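Side-chain contacts in adenine phosphoribosyltransferase (Leishmania donovani, PDB 1QB7), which probably catalyses the salvage of adenine, joining the base to 5-phospho-alpha-D-ribose 1-diphosphate to give AMP and diphosphate: residues A[56-61]-A[90-95]; A[24-29]-A[173-178]. One frame throughout, in Å; residues are numbered along the deposited sequence.

In the fold
The two contacts lie in one subunit, their centres about 20 Å apart, and contact 1 is nested along the chain inside the loop that contact 2 closes. Contact 1 (56-61 with 90-95) pairs helices 51-67 and 86-93 through charged side chains beside the second subunit and away from the adenine and magnesium sites. Contact 2 (24-29 with 173-178) is buried and apolar, and the side chain of Leu-175 comes within about 5 Å of the bound adenine. The two meet where CG2 of Ile-57, on helix 51-67, packs against CD1 of Ile-174 at 3.9 Å, so helix 51-67 lies next to the segment that runs toward the base pocket.

Contact 1 (A[56-61]-A[90-95])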
# COMPACT_ATOMS: atom_id res chain seq x y z
N ALA A 56 -11.38 -9.00 9.98
CA ALA A 56 -11.34 -10.46 10.04
C ALA A 56 -10.00 -11.00 9.52
O ALA A 56 -9.44 -11.93 10.10
CB ALA A 56 -12.50 -11.06 9.25
N ILE A 57 -9.50 -10.39 8.45
CA ILE A 57 -8.22 -10.79 7.86
C ILE A 57 -7.10 -10.47 8.85
O ILE A 57 -6.24 -11.31 9.13
CB ILE A 57 -7.93 -10.03 6.56
CG1 ILE A 57 -8.93 -10.44 5.48
CG2 ILE A 57 -6.50 -10.27 6.11
CD1 ILE A 57 -8.90 -9.56 4.26
N ARG A 58 -7.13 -9.26 9.38
CA ARG A 58 -6.13 -8.80 10.35
C ARG A 58 -6.10 -9.73 11.57
O ARG A 58 -5.04 -10.22 11.96
CB ARG A 58 -6.45 -7.36 10.77
CG ARG A 58 -5.35 -6.64 11.53
CD ARG A 58 -5.27 -7.06 12.99
NE ARG A 58 -6.56 -6.96 13.66
CZ ARG A 58 -7.08 -5.84 14.16
NH1 ARG A 58 -6.41 -4.69 14.08
NH2 ARG A 58 -8.27 -5.86 14.75
N ASP A 59 -7.27 -9.97 12.15
CA ASP A 59 -7.36 -10.83 13.33
C ASP A 59 -6.86 -12.25 13.09
O ASP A 59 -6.09 -12.78 13.88
CB ASP A 59 -8.81 -10.91 13.84
CG ASP A 59 -9.29 -9.60 14.45
OD1 ASP A 59 -8.45 -8.76 14.83
OD2 ASP A 59 -10.52 -9.43 14.55
N PHE A 60 -7.29 -12.84 11.98
CA PHE A 60 -6.89 -14.20 11.63
C PHE A 60 -5.38 -14.37 11.45
O PHE A 60 -4.77 -15.22 12.09
CB PHE A 60 -7.64 -14.67 10.38
CG PHE A 60 -7.33 -16.09 9.99
CD1 PHE A 60 -8.08 -17.15 10.51
CD2 PHE A 60 -6.27 -16.38 9.13
CE1 PHE A 60 -7.76 -18.47 10.19
CE2 PHE A 60 -5.95 -17.70 8.81
CZ PHE A 60 -6.70 -18.74 9.35
N LEU A 61 -4.78 -13.55 10.59
CA LEU A 61 -3.35 -13.64 10.33
C LEU A 61 -2.48 -13.29 11.54
O LEU A 61 -1.45 -13.92 11.77
CB LEU A 61 -2.97 -12.80 9.10
CG LEU A 61 -3.58 -13.36 7.81
CD1 LEU A 61 -3.26 -12.47 6.62
CD2 LEU A 61 -3.06 -14.77 7.56
N ALA A 90 1.82 -6.57 10.77
CA ALA A 90 3.14 -6.29 11.32
C ALA A 90 3.10 -5.39 12.56
O ALA A 90 3.87 -5.59 13.50
CB ALA A 90 4.04 -5.67 10.25
N VAL A 91 2.18 -4.42 12.57
CA VAL A 91 2.05 -3.51 13.70
C VAL A 91 1.62 -4.25 14.98
O VAL A 91 2.05 -3.91 16.08
CB VAL A 91 1.06 -2.34 13.39
CG1 VAL A 91 -0.38 -2.83 13.41
CG2 VAL A 91 1.26 -1.20 14.36
N GLU A 92 0.82 -5.29 14.81
CA GLU A 92 0.35 -6.10 15.93
C GLU A 92 1.42 -7.08 16.40
O GLU A 92 1.59 -7.30 17.60
CB GLU A 92 -0.91 -6.87 15.53
CG GLU A 92 -2.09 -5.99 15.18
CD GLU A 92 -2.48 -5.04 16.31
OE1 GLU A 92 -2.21 -5.34 17.49
OE2 GLU A 92 -3.07 -3.98 16.02
N LEU A 93 2.12 -7.68 15.45
CA LEU A 93 3.18 -8.64 15.74
C LEU A 93 4.44 -7.91 16.21
O LEU A 93 5.37 -8.54 16.73
CB LEU A 93 3.52 -9.45 14.48
CG LEU A 93 2.43 -10.32 13.88
CD1 LEU A 93 2.95 -10.98 12.60
CD2 LEU A 93 1.99 -11.36 14.89
N GLU A 94 4.46 -6.60 15.99
CA GLU A 94 5.58 -5.75 16.37
C GLU A 94 6.88 -6.17 15.66
O GLU A 94 7.93 -6.30 16.29
CB GLU A 94 5.76 -5.73 17.89
CG GLU A 94 4.52 -5.20 18.62
CD GLU A 94 4.68 -5.15 20.13
OE1 GLU A 94 5.58 -5.82 20.68
OE2 GLU A 94 3.89 -4.42 20.77
N ILE A 95 6.77 -6.43 14.36
CA ILE A 95 7.91 -6.80 13.53
C ILE A 95 7.94 -5.86 12.32
O ILE A 95 6.93 -5.21 12.01
CB ILE A 95 7.87 -8.29 13.07
CG1 ILE A 95 6.58 -8.59 12.29
CG2 ILE A 95 8.01 -9.22 14.28
CD1 ILE A 95 6.50 -10.00 11.75
O HOH W 1 -3.76 -3.93 13.14
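The guanidinium of Arg-58 and the carboxylate of Glu-92 meet obliquely, their planes 77° apart, while Asp-59 and a water occupy the guanidinium edges in plane. OE2 of Glu-92 stands 3.9 Å from NH1 of Arg-58, well out of the guanidinium plane; this long salt bridge is a matter of charge alone, since no N-H points at the oxygen. The water supplies the directed link, accepting from NH1 of Arg-58 at 2.9 Å and lying 3.0 Å from OE2 of Glu-92. On another edge, NE and NH2 of Arg-58 grip Asp-59 side-on, both ending on OD1 at 2.9 Å and both from the same face of its carboxylate. That double hold should restrict rotation of the guanidinium. Bends at chi2 (-78°) and chi3 (-52°) fold the arginine back to its helix neighbour, and CD of Arg-58 passes 4.0 Å from CG of Glu-92.

The three residues form a salt-bridge network between helices 51-67 and 86-93, continued across the homodimer interface: OE2 of Glu-92 has its stronger partner in Arg-58 of the second subunit, and the reciprocal bridge also forms. Within the subunit, Arg-58 also packs on Met-88 and Glu-92 on Val-62. Just beyond Glu-92 the helix ends, Glu-94 adopting a positive phi as Ile-95 N bonds to Ala-90 O.

Contact 2 (A[24-29]-A[173-178]); sequences KSYRWY and SILSIP
In this type I phosphoribosyltransferase, the segment just beyond core strand 167-173 runs along the adenine pocket, and Tyr-26, the first residue to leave helical geometry after helix 17-25, packs against it. The chain turns a corner at Ile-174, leaving the large mixed sheet to enter the small parallel sheet that holds strand 175-176. The phenol end of Tyr-26 meets both residues at this corner. Its OH lies 3.5 Å from CB of Leu-175 and 3.6 Å from CG2 of Ile-174, contacts of van der Waals type. Leu-175 places CD2 over one face of the tyrosine ring, 4.2 Å from CZ, while its CD1 approaches CE2 of Tyr-26 at 4.1 Å. With CG anti to the backbone N (chi1 -174°) and chi2 at 77°, the leucine brings both methyls to the ring. Ile-174 comes obliquely to the same ring, its CG2 3.9 Å from CE2 of Tyr-26; CG1 of the isoleucine turns the other way, away from the tyrosine.

The turn from helix 17-25 to strand 28-29 is tied by Arg-27, whose NH1 donates to Lys-24 O at 3.0 Å, nearly straight at 168°, and to Tyr-26 O at 2.8 Å. The second bond arrives from above the carbonyl plane, and the same oxygen also receives ND2 of Asn-212. Around the apolar cluster, helix 45-48 packs on Tyr-26 through Ser-46 and Ile-47. Leu-203 of strand 203-204 touches both Tyr-26 and Leu-175, and Leu-175 continues onto Val-147 of strand 147-148, a residue lining the adenine pocket.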
# COMPACT_ATOMS: atom_id res chain seq x y z
N LYS A 24 -18.56 -13.20 0.54
CA LYS A 24 -19.65 -12.24 0.59
C LYS A 24 -19.22 -10.84 0.14
O LYS A 24 -19.94 -10.17 -0.60
CB LYS A 24 -20.21 -12.18 2.01
CG LYS A 24 -21.31 -11.15 2.24
CD LYS A 24 -21.67 -11.05 3.72
CE LYS A 24 -22.59 -9.87 4.03
NZ LYS A 24 -23.93 -10.00 3.40
N SER A 25 -18.02 -10.43 0.55
CA SER A 25 -17.49 -9.11 0.23
C SER A 25 -16.87 -8.93 -1.15
O SER A 25 -17.06 -7.89 -1.78
CB SER A 25 -16.46 -8.68 1.27
OG SER A 25 -17.03 -8.67 2.57
N TYR A 26 -16.11 -9.91 -1.62
CA TYR A 26 -15.44 -9.80 -2.92
C TYR A 26 -16.31 -9.40 -4.10
O TYR A 26 -17.47 -9.80 -4.21
CB TYR A 26 -14.69 -11.08 -3.26
CG TYR A 26 -13.18 -10.98 -3.16
CD1 TYR A 26 -12.47 -10.02 -3.87
CD2 TYR A 26 -12.46 -11.85 -2.33
CE1 TYR A 26 -11.08 -9.91 -3.76
CE2 TYR A 26 -11.08 -11.76 -2.22
CZ TYR A 26 -10.39 -10.79 -2.94
OH TYR A 26 -9.03 -10.68 -2.79
N ARG A 27 -15.75 -8.55 -4.95
CA ARG A 27 -16.40 -8.11 -6.18
C ARG A 27 -15.37 -8.23 -7.28
O ARG A 27 -14.21 -7.85 -7.09
CB ARG A 27 -16.90 -6.67 -6.10
CG ARG A 27 -18.10 -6.46 -5.19
CD ARG A 27 -19.31 -7.24 -5.65
NE ARG A 27 -20.46 -7.04 -4.77
CZ ARG A 27 -20.67 -7.68 -3.62
NH1 ARG A 27 -19.81 -8.59 -3.19
NH2 ARG A 27 -21.76 -7.41 -2.91
N TRP A 28 -15.77 -8.83 -8.39
CA TRP A 28 -14.88 -8.97 -9.53
C TRP A 28 -15.47 -8.21 -10.71
O TRP A 28 -16.69 -8.00 -10.78
CB TRP A 28 -14.62 -10.44 -9.87
CG TRP A 28 -15.83 -11.23 -10.28
CD1 TRP A 28 -16.53 -12.10 -9.49
CD2 TRP A 28 -16.43 -11.28 -11.58
NE1 TRP A 28 -17.54 -12.69 -10.22
CE2 TRP A 28 -17.50 -12.21 -11.50
CE3 TRP A 28 -16.18 -10.63 -12.80
CZ2 TRP A 28 -18.31 -12.50 -12.61
CZ3 TRP A 28 -16.98 -10.93 -13.90
CH2 TRP A 28 -18.04 -11.86 -13.79
N TYR A 29 -14.61 -7.82 -11.64
CA TYR A 29 -15.04 -7.06 -12.81
C TYR A 29 -14.49 -7.66 -14.09
O TYR A 29 -13.36 -8.15 -14.12
CB TYR A 29 -14.57 -5.60 -12.70
CG TYR A 29 -15.12 -4.87 -11.50
CD1 TYR A 29 -14.55 -5.05 -10.23
CD2 TYR A 29 -16.22 -4.03 -11.62
CE1 TYR A 29 -15.08 -4.41 -9.12
CE2 TYR A 29 -16.75 -3.38 -10.51
CZ TYR A 29 -16.17 -3.58 -9.26
OH TYR A 29 -16.71 -2.97 -8.16
N SER A 173 -1.77 -15.07 0.44
CA SER A 173 -2.61 -14.24 -0.42
C SER A 173 -4.05 -14.31 0.07
O SER A 173 -4.46 -15.30 0.69
CB SER A 173 -2.50 -14.70 -1.88
OG SER A 173 -2.92 -16.04 -2.06
N ILE A 174 -4.81 -13.24 -0.15
CA ILE A 174 -6.21 -13.20 0.25
C ILE A 174 -6.98 -14.14 -0.69
O ILE A 174 -7.79 -14.96 -0.25
CB ILE A 174 -6.80 -11.77 0.10
CG1 ILE A 174 -5.98 -10.74 0.89
CG2 ILE A 174 -8.26 -11.75 0.54
CD1 ILE A 174 -5.83 -11.03 2.37
N LEU A 175 -6.68 -14.03 -1.98
CA LEU A 175 -7.33 -14.82 -3.00
C LEU A 175 -6.33 -15.53 -3.91
O LEU A 175 -5.31 -14.97 -4.28
CB LEU A 175 -8.18 -13.90 -3.86
CG LEU A 175 -9.05 -14.59 -4.91
CD1 LEU A 175 -10.27 -15.21 -4.23
CD2 LEU A 175 -9.48 -13.57 -5.94
N SER A 176 -6.66 -16.76 -4.27
CA SER A 176 -5.83 -17.54 -5.18
C SER A 176 -6.64 -17.89 -6.42
O SER A 176 -7.87 -17.97 -6.37
CB SER A 176 -5.34 -18.82 -4.51
OG SER A 176 -6.44 -19.59 -4.05
N ILE A 177 -5.94 -18.04 -7.55
CA ILE A 177 -6.54 -18.40 -8.83
C ILE A 177 -5.87 -19.72 -9.20
O ILE A 177 -4.98 -19.75 -10.06
CB ILE A 177 -6.19 -17.36 -9.93
CG1 ILE A 177 -6.32 -15.92 -9.41
CG2 ILE A 177 -7.06 -17.59 -11.15
CD1 ILE A 177 -7.72 -15.49 -9.07
N PRO A 178 -6.29 -20.83 -8.58
CA PRO A 178 -5.72 -22.16 -8.84
C PRO A 178 -5.54 -22.57 -10.30
O PRO A 178 -4.61 -23.31 -10.64
CB PRO A 178 -6.66 -23.10 -8.07
CG PRO A 178 -7.95 -22.34 -8.04
CD PRO A 178 -7.50 -20.95 -7.75